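Local coordinates for protein Rab GDP-dissociation inhibitor (PDB 2BCG) that inhibits GDP dissociation from the Rab GTPase SEC4 and its later GTP binding, is essential for yeast secretion, and extracts GDP-bound YPT7 from vacuolar membranes, at residues K75-P88 with N355-S367. Sequence-based numbering, arbitrary orientation.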
loop_
_atom_site.group_PDB
_atom_site.type_symbol
_atom_site.label_atom_id
_atom_site.label_comp_id
_atom_site.label_asym_id
_atom_site.label_seq_id
_atom_site.Cartn_x
_atom_site.Cartn_y
_atom_site.Cartn_z
ATOM N N LYS A 75 2.479 9.003 26.246
ATOM C CA LYS A 75 3.763 9.203 25.569
ATOM C C LYS A 75 3.590 9.433 24.064
ATOM O O LYS A 75 4.288 10.254 23.456
ATOM C CB LYS A 75 4.643 7.973 25.815
ATOM C CG LYS A 75 6.127 8.224 25.851
ATOM C CD LYS A 75 6.881 7.010 26.401
ATOM C CE LYS A 75 6.811 6.932 27.929
ATOM N NZ LYS A 75 7.958 6.175 28.522
ATOM N N PHE A 76 2.645 8.714 23.459
ATOM C CA PHE A 76 2.587 8.664 21.995
ATOM C C PHE A 76 1.273 9.020 21.335
ATOM O O PHE A 76 1.191 9.029 20.107
ATOM C CB PHE A 76 3.006 7.277 21.526
ATOM C CG PHE A 76 4.401 6.923 21.908
ATOM C CD1 PHE A 76 5.469 7.636 21.379
ATOM C CD2 PHE A 76 4.652 5.865 22.790
ATOM C CE1 PHE A 76 6.776 7.318 21.723
ATOM C CE2 PHE A 76 5.986 5.526 23.129
ATOM C CZ PHE A 76 7.028 6.265 22.602
ATOM N N GLY A 77 0.244 9.313 22.133
ATOM C CA GLY A 77 -1.090 9.560 21.587
ATOM C C GLY A 77 -1.845 8.294 21.223
ATOM O O GLY A 77 -1.449 7.178 21.584
ATOM N N LYS A 78 -2.947 8.480 20.491
ATOM C CA LYS A 78 -3.864 7.388 20.135
ATOM C C LYS A 78 -3.314 6.411 19.078
ATOM O O LYS A 78 -2.668 6.841 18.111
ATOM C CB LYS A 78 -5.206 7.975 19.666
ATOM C CG LYS A 78 -6.024 8.664 20.797
ATOM C CD LYS A 78 -6.964 7.661 21.491
ATOM C CE LYS A 78 -8.079 8.355 22.313
ATOM N NZ LYS A 78 -7.704 8.767 23.725
ATOM N N ASP A 79 -3.574 5.113 19.285
ATOM C CA ASP A 79 -3.141 4.023 18.403
ATOM C C ASP A 79 -3.559 4.323 16.960
ATOM O O ASP A 79 -2.848 3.974 16.016
ATOM C CB ASP A 79 -3.783 2.690 18.837
ATOM C CG ASP A 79 -2.773 1.544 19.053
ATOM O OD1 ASP A 79 -3.240 0.388 19.147
ATOM O OD2 ASP A 79 -1.552 1.756 19.161
ATOM N N ARG A 80 -4.711 4.977 16.784
ATOM C CA ARG A 80 -5.231 5.218 15.425
ATOM C C ARG A 80 -4.315 6.125 14.578
ATOM O O ARG A 80 -4.376 6.094 13.347
ATOM C CB ARG A 80 -6.665 5.783 15.451
ATOM C CG ARG A 80 -6.896 6.994 16.373
ATOM C CD ARG A 80 -8.389 7.429 16.347
ATOM N NE ARG A 80 -9.305 6.282 16.359
ATOM C CZ ARG A 80 -9.769 5.684 17.455
ATOM N NH1 ARG A 80 -9.431 6.124 18.660
ATOM N NH2 ARG A 80 -10.586 4.643 17.350
ATOM N N ASP A 81 -3.484 6.935 15.229
ATOM C CA ASP A 81 -2.552 7.816 14.546
ATOM C C ASP A 81 -1.291 7.111 13.996
ATOM O O ASP A 81 -0.490 7.721 13.268
ATOM C CB ASP A 81 -2.053 8.900 15.512
ATOM C CG ASP A 81 -3.087 9.980 15.785
ATOM O OD1 ASP A 81 -2.714 10.947 16.509
ATOM O OD2 ASP A 81 -4.237 9.870 15.295
ATOM N N TRP A 82 -1.105 5.852 14.362
ATOM C CA TRP A 82 0.154 5.151 14.059
ATOM C C TRP A 82 -0.075 4.066 13.007
ATOM O O TRP A 82 -0.937 3.204 13.199
ATOM C CB TRP A 82 0.735 4.554 15.348
ATOM C CG TRP A 82 1.202 5.610 16.330
ATOM C CD1 TRP A 82 0.426 6.314 17.227
ATOM C CD2 TRP A 82 2.532 6.096 16.482
ATOM N NE1 TRP A 82 1.200 7.230 17.914
ATOM C CE2 TRP A 82 2.507 7.088 17.508
ATOM C CE3 TRP A 82 3.760 5.772 15.881
ATOM C CZ2 TRP A 82 3.660 7.765 17.912
ATOM C CZ3 TRP A 82 4.902 6.444 16.283
ATOM C CH2 TRP A 82 4.849 7.429 17.289
ATOM N N ASN A 83 0.717 4.119 11.934
ATOM C CA ASN A 83 0.676 3.124 10.855
ATOM C C ASN A 83 2.139 2.901 10.493
ATOM O O ASN A 83 2.691 3.578 9.636
ATOM C CB ASN A 83 -0.070 3.659 9.628
ATOM C CG ASN A 83 -1.517 3.959 9.930
ATOM O OD1 ASN A 83 -2.313 3.035 10.100
ATOM N ND2 ASN A 83 -1.865 5.251 10.035
ATOM N N VAL A 84 2.768 1.999 11.217
ATOM C CA VAL A 84 4.202 1.860 11.150
ATOM C C VAL A 84 4.611 0.691 10.266
ATOM O O VAL A 84 4.278 -0.456 10.576
ATOM C CB VAL A 84 4.775 1.650 12.567
ATOM C CG1 VAL A 84 6.303 1.511 12.511
ATOM C CG2 VAL A 84 4.290 2.747 13.510
ATOM N N ASP A 85 5.314 0.996 9.174
ATOM C CA ASP A 85 5.808 -0.045 8.261
ATOM C C ASP A 85 6.698 -1.026 9.023
ATOM O O ASP A 85 7.610 -0.638 9.781
ATOM C CB ASP A 85 6.645 0.576 7.140
ATOM C CG ASP A 85 5.862 1.533 6.272
ATOM O OD1 ASP A 85 4.616 1.427 6.176
ATOM O OD2 ASP A 85 6.531 2.406 5.668
ATOM N N LEU A 86 6.474 -2.314 8.782
ATOM C CA LEU A 86 7.404 -3.311 9.300
ATOM C C LEU A 86 8.649 -3.426 8.409
ATOM O O LEU A 86 9.724 -3.788 8.882
ATOM C CB LEU A 86 6.690 -4.655 9.378
ATOM C CG LEU A 86 5.499 -4.740 10.377
ATOM C CD1 LEU A 86 4.797 -6.077 10.259
ATOM C CD2 LEU A 86 5.976 -4.596 11.794
ATOM N N ILE A 87 8.465 -3.125 7.111
ATOM C CA ILE A 87 9.536 -3.230 6.123
ATOM C C ILE A 87 9.604 -1.940 5.284
ATOM O O ILE A 87 8.663 -1.646 4.545
ATOM C CB ILE A 87 9.361 -4.470 5.195
ATOM C CG1 ILE A 87 9.364 -5.737 6.042
ATOM C CG2 ILE A 87 10.469 -4.449 4.100
ATOM C CD1 ILE A 87 9.242 -7.022 5.223
ATOM N N PRO A 88 10.702 -1.172 5.409
ATOM C CA PRO A 88 10.705 0.123 4.748
ATOM C C PRO A 88 10.873 0.016 3.222
ATOM O O PRO A 88 11.741 -0.700 2.727
ATOM C CB PRO A 88 11.892 0.838 5.419
ATOM C CG PRO A 88 12.833 -0.277 5.763
ATOM C CD PRO A 88 11.963 -1.434 6.142
ATOM N N ASN A 355 0.894 10.689 7.780
ATOM C CA ASN A 355 -0.147 10.024 8.601
ATOM C C ASN A 355 0.275 8.655 9.136
ATOM O O ASN A 355 -0.524 7.708 9.172
ATOM C CB ASN A 355 -1.493 9.933 7.844
ATOM C CG ASN A 355 -2.096 11.308 7.540
ATOM O OD1 ASN A 355 -3.030 11.428 6.715
ATOM N ND2 ASN A 355 -1.590 12.334 8.196
ATOM N N VAL A 356 1.548 8.538 9.507
ATOM C CA VAL A 356 2.047 7.274 10.024
ATOM C C VAL A 356 2.377 7.305 11.504
ATOM O O VAL A 356 2.634 6.276 12.073
ATOM C CB VAL A 356 3.274 6.784 9.226
ATOM C CG1 VAL A 356 2.830 6.396 7.804
ATOM C CG2 VAL A 356 4.372 7.865 9.214
ATOM N N CYS A 357 2.363 8.489 12.115
ATOM C CA CYS A 357 2.605 8.627 13.551
ATOM C C CYS A 357 1.883 9.874 14.036
ATOM O O CYS A 357 1.488 10.719 13.233
ATOM C CB CYS A 357 4.115 8.664 13.879
ATOM S SG CYS A 357 5.022 9.954 13.030
ATOM N N SER A 358 1.760 9.995 15.342
ATOM C CA SER A 358 1.108 11.149 15.931
ATOM C C SER A 358 1.985 12.397 15.777
ATOM O O SER A 358 3.218 12.332 15.541
ATOM C CB SER A 358 0.773 10.875 17.411
ATOM O OG SER A 358 1.972 10.715 18.141
ATOM N N LYS A 359 1.340 13.547 15.967
ATOM C CA LYS A 359 1.971 14.830 15.740
ATOM C C LYS A 359 3.315 14.974 16.471
ATOM O O LYS A 359 3.407 14.650 17.664
ATOM C CB LYS A 359 1.029 15.917 16.238
ATOM C CG LYS A 359 1.549 17.299 15.973
ATOM C CD LYS A 359 0.500 18.344 16.337
ATOM C CE LYS A 359 0.938 19.726 15.852
ATOM N NZ LYS A 359 1.046 19.811 14.348
ATOM N N GLY A 360 4.339 15.442 15.749
ATOM C CA GLY A 360 5.618 15.737 16.348
ATOM C C GLY A 360 6.606 14.585 16.330
ATOM O O GLY A 360 7.806 14.770 16.592
ATOM N N HIS A 361 6.106 13.392 16.031
ATOM C CA HIS A 361 7.002 12.245 15.946
ATOM C C HIS A 361 7.528 11.986 14.528
ATOM O O HIS A 361 6.978 12.464 13.517
ATOM C CB HIS A 361 6.308 10.995 16.509
ATOM C CG HIS A 361 5.947 11.119 17.970
ATOM N ND1 HIS A 361 6.851 10.892 18.992
ATOM C CD2 HIS A 361 4.780 11.462 18.579
ATOM C CE1 HIS A 361 6.262 11.098 20.162
ATOM N NE2 HIS A 361 5.006 11.444 19.940
ATOM N N TYR A 362 8.655 11.270 14.483
ATOM C CA TYR A 362 9.240 10.794 13.225
ATOM C C TYR A 362 9.479 9.327 13.400
ATOM O O TYR A 362 9.802 8.883 14.505
ATOM C CB TYR A 362 10.559 11.535 12.899
ATOM C CG TYR A 362 10.349 12.999 12.558
ATOM C CD1 TYR A 362 9.958 13.926 13.546
ATOM C CD2 TYR A 362 10.544 13.461 11.252
ATOM C CE1 TYR A 362 9.750 15.267 13.221
ATOM C CE2 TYR A 362 10.351 14.805 10.933
ATOM C CZ TYR A 362 9.945 15.687 11.927
ATOM O OH TYR A 362 9.761 17.011 11.642
ATOM N N LEU A 363 9.336 8.598 12.299
ATOM C CA LEU A 363 9.712 7.200 12.253
ATOM C C LEU A 363 10.986 7.124 11.408
ATOM O O LEU A 363 11.057 7.653 10.308
ATOM C CB LEU A 363 8.622 6.358 11.578
ATOM C CG LEU A 363 7.283 6.236 12.341
ATOM C CD1 LEU A 363 6.232 5.563 11.496
ATOM C CD2 LEU A 363 7.519 5.453 13.624
ATOM N N ALA A 364 11.986 6.446 11.929
ATOM C CA ALA A 364 13.243 6.270 11.198
ATOM C C ALA A 364 13.529 4.798 11.235
ATOM O O ALA A 364 13.778 4.226 12.318
ATOM C CB ALA A 364 14.363 7.047 11.860
ATOM N N ILE A 365 13.429 4.162 10.076
ATOM C CA ILE A 365 13.646 2.736 10.026
ATOM C C ILE A 365 14.992 2.465 9.356
ATOM O O ILE A 365 15.229 2.850 8.213
ATOM C CB ILE A 365 12.540 2.016 9.266
ATOM C CG1 ILE A 365 11.164 2.379 9.869
ATOM C CG2 ILE A 365 12.799 0.515 9.339
ATOM C CD1 ILE A 365 9.985 1.600 9.232
ATOM N N ILE A 366 15.889 1.855 10.108
ATOM C CA ILE A 366 17.257 1.609 9.656
ATOM C C ILE A 366 17.312 0.149 9.224
ATOM O O ILE A 366 16.776 -0.733 9.919
ATOM C CB ILE A 366 18.273 1.824 10.797
ATOM C CG1 ILE A 366 18.247 3.288 11.314
ATOM C CG2 ILE A 366 19.676 1.448 10.341
ATOM C CD1 ILE A 366 18.890 3.405 12.692
ATOM N N SER A 367 17.983 -0.129 8.115
ATOM C CA SER A 367 18.109 -1.535 7.712
ATOM C C SER A 367 19.394 -1.808 6.972
ATOM O O SER A 367 19.937 -0.941 6.290
ATOM C CB SER A 367 16.911 -1.970 6.896
ATOM O OG SER A 367 16.925 -1.360 5.654
HETATM O O HOH W 1 2.420 12.005 21.283
HETATM O O HOH W 2 -1.493 13.338 15.855
#
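Trp82 lies flat against the backbone at Cys357 and Ser358, an instance of an indole whose face rests on the partner segment while its NE1 edge is held by its own. Cys357 CB makes a CH-pi contact 3.6 Å from the centroid of the Trp82 six-membered ring, and Ser358 N lies over the same face. Leu363 CD2 meets the ring edge at CZ3. Rotation of the indole is fixed where Trp82 NE1 donates to Phe76 O, 2.8 Å away and in the ring plane. That carbonyl is gripped twice: Ser358 OG, placed between its own backbone N and carbonyl carbon (chi1 65°), reaches Phe76 O at 2.7 Å from the opposite face of the carbonyl plane. His361 completes an aromatic cluster, turning one ring face to the indole rim and CE1 to the edge of Phe76. Next to Trp82 the backbones are tied by a nearly straight bond from Asn83 N to Val356 O (169°). Asn83 ND2 meets Asn355 O at 2.9 Å in its own amide plane.

Ile365 secures the far end with both branches: CG2 packs on Pro88 CG at 3.7 Å, and CD1 lies against Asp85 O, a buried oxygen without a polar partner. Strand 362-369, flanked in its mixed sheet by strands 345-351 and 303-317, and the loop before it thus lie against the segment running from helix 69-76 through strand 84-85 to Pro88, with Leu55 of helix 55-62 also packing on Trp82 and Phe76.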